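Antifreeze protein (Leucosporidium, PDB 3UYU) binds to the surface of ice crystals and inhibits their growth, conferring freeze tolerance on an Arctic yeast. Local coordinates at residues 39-44 with 70-75. The protein carries 2 engineered substitutions. Residues are numbered along the deposited sequence; the frame is centred on the assembly and turned at random.
Sequences AAATYI and ADYSTP
The carboxylate of D71 takes the backbone N-H of A41, A41 N to D71 OD1 2.8 Å, on its syn side but about 30° out of its plane. The chi1 of D71, 57°, puts CG between the backbone N and the carbonyl carbon, turning the acid toward the short 3-10 segment 41-43, where the leading N-H groups, of A41 and T42, have no carbonyl of the same turn to bond. D71 OD2 accepts from a water 2.7 Å away, which in turn receives a weak bond from T42 N. A short acid thus serves two successive amides, one directly and one through water. A40 CB lies beside D71 OD1, 3.6 Å. A backbone bond, A70 N to A39 O at 3.2 Å, lies just past the parallel strands 34-36 and 67-69 of the right-handed beta-helix.

The apolar part is small. A41 CB meets the Y72 ring obliquely, 3.6 Å from Y72 CE1 and 3.5 Å from Y72 OH; alanine lets the chains come close. Q232 of the second subunit packs on A40. With so little apolar surface, the loops are joined chiefly by backbone N-H groups, one bonded to a carbonyl and one to the D71 carboxylate, whose charge probably gains from the positive end of the 3-10 turn.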
loop_
_atom_site.group_PDB
_atom_site.type_symbol
_atom_site.label_atom_id
_atom_site.label_comp_id
_atom_site.label_asym_id
_atom_site.label_seq_id
_atom_site.Cartn_x
_atom_site.Cartn_y
_atom_site.Cartn_z
ATOM N N ALA A 39 4.248 -15.089 -8.513
ATOM C CA ALA A 39 4.916 -15.736 -9.680
ATOM C C ALA A 39 6.174 -15.079 -10.184
ATOM O O ALA A 39 6.333 -13.821 -10.221
ATOM C CB ALA A 39 3.915 -15.878 -10.877
ATOM N N ALA A 40 7.123 -15.896 -10.655
ATOM C CA ALA A 40 8.315 -15.384 -11.312
ATOM C C ALA A 40 8.034 -14.957 -12.816
ATOM O O ALA A 40 6.972 -15.315 -13.358
ATOM C CB ALA A 40 9.395 -16.520 -11.359
ATOM N N ALA A 41 8.990 -14.266 -13.435
ATOM C CA ALA A 41 8.803 -13.704 -14.776
ATOM C C ALA A 41 8.578 -14.802 -15.807
ATOM O O ALA A 41 7.980 -14.558 -16.851
ATOM C CB ALA A 41 9.912 -12.832 -15.140
ATOM N N THR A 42 8.939 -16.035 -15.470
ATOM C CA THR A 42 8.677 -17.131 -16.386
ATOM C C THR A 42 7.175 -17.398 -16.618
ATOM O O THR A 42 6.774 -18.036 -17.589
ATOM C CB THR A 42 9.437 -18.417 -15.851
ATOM O OG1 THR A 42 9.098 -19.542 -16.668
ATOM C CG2 THR A 42 8.992 -18.766 -14.538
ATOM N N TYR A 43 6.305 -16.850 -15.769
ATOM C CA TYR A 43 4.886 -17.024 -15.948
ATOM C C TYR A 43 4.224 -15.841 -16.702
ATOM O O TYR A 43 2.988 -15.849 -16.790
ATOM C CB TYR A 43 4.223 -17.142 -14.570
ATOM C CG TYR A 43 4.530 -18.451 -13.885
ATOM C CD1 TYR A 43 3.866 -19.596 -14.259
ATOM C CD2 TYR A 43 5.534 -18.528 -12.921
ATOM C CE1 TYR A 43 4.125 -20.819 -13.628
ATOM C CE2 TYR A 43 5.818 -19.758 -12.289
ATOM C CZ TYR A 43 5.099 -20.871 -12.640
ATOM O OH TYR A 43 5.350 -22.071 -12.013
ATOM N N ILE A 44 5.049 -14.929 -17.186
ATOM C CA ILE A 44 4.614 -13.889 -18.169
ATOM C C ILE A 44 5.095 -14.355 -19.551
ATOM O O ILE A 44 6.293 -14.361 -19.819
ATOM C CB ILE A 44 5.186 -12.533 -17.825
ATOM C CG1 ILE A 44 4.710 -12.067 -16.419
ATOM C CG2 ILE A 44 4.835 -11.467 -18.951
ATOM C CD1 ILE A 44 5.442 -10.697 -15.949
ATOM N N ALA A 70 7.906 -11.079 -9.586
ATOM C CA ALA A 70 8.283 -11.235 -8.133
ATOM C C ALA A 70 9.806 -11.564 -7.980
ATOM O O ALA A 70 10.325 -11.385 -6.872
ATOM C CB ALA A 70 7.422 -12.261 -7.439
ATOM N N ASP A 71 10.470 -12.083 -9.028
ATOM C CA ASP A 71 11.923 -12.404 -8.942
ATOM C C ASP A 71 12.855 -11.296 -9.402
ATOM O O ASP A 71 14.103 -11.452 -9.429
ATOM C CB ASP A 71 12.246 -13.723 -9.687
ATOM C CG ASP A 71 11.816 -13.710 -11.170
ATOM O OD1 ASP A 71 10.737 -13.134 -11.523
ATOM O OD2 ASP A 71 12.495 -14.358 -12.003
ATOM N N TYR A 72 12.296 -10.144 -9.800
ATOM C CA TYR A 72 13.083 -9.029 -10.171
ATOM C C TYR A 72 13.758 -8.315 -8.983
ATOM O O TYR A 72 13.468 -8.604 -7.841
ATOM C CB TYR A 72 12.230 -8.031 -11.022
ATOM C CG TYR A 72 11.881 -8.529 -12.455
ATOM C CD1 TYR A 72 12.365 -9.730 -13.000
ATOM C CD2 TYR A 72 11.028 -7.735 -13.269
ATOM C CE1 TYR A 72 12.060 -10.121 -14.337
ATOM C CE2 TYR A 72 10.701 -8.138 -14.600
ATOM C CZ TYR A 72 11.214 -9.324 -15.102
ATOM O OH TYR A 72 10.913 -9.677 -16.395
ATOM N N SER A 73 14.670 -7.441 -9.267
ATOM C CA SER A 73 15.488 -6.826 -8.215
ATOM C C SER A 73 14.707 -5.838 -7.400
ATOM O O SER A 73 13.798 -5.180 -7.880
ATOM C CB SER A 73 16.645 -6.096 -8.902
ATOM O OG SER A 73 17.394 -7.042 -9.672
ATOM N N THR A 74 15.168 -5.678 -6.168
ATOM C CA THR A 74 14.701 -4.623 -5.256
ATOM C C THR A 74 14.641 -3.220 -5.876
ATOM O O THR A 74 15.612 -2.759 -6.529
ATOM C CB THR A 74 15.658 -4.694 -3.981
ATOM O OG1 THR A 74 15.695 -6.066 -3.499
ATOM C CG2 THR A 74 15.120 -3.874 -2.907
ATOM N N PRO A 75 13.536 -2.470 -5.658
ATOM C CA PRO A 75 12.383 -2.733 -4.762
ATOM C C PRO A 75 11.198 -3.431 -5.438
ATOM O O PRO A 75 10.084 -3.415 -4.897
ATOM C CB PRO A 75 11.927 -1.325 -4.403
ATOM C CG PRO A 75 12.257 -0.517 -5.559
ATOM C CD PRO A 75 13.451 -1.101 -6.211
HETATM O O HOH W 1 11.656 -16.131 -13.900
#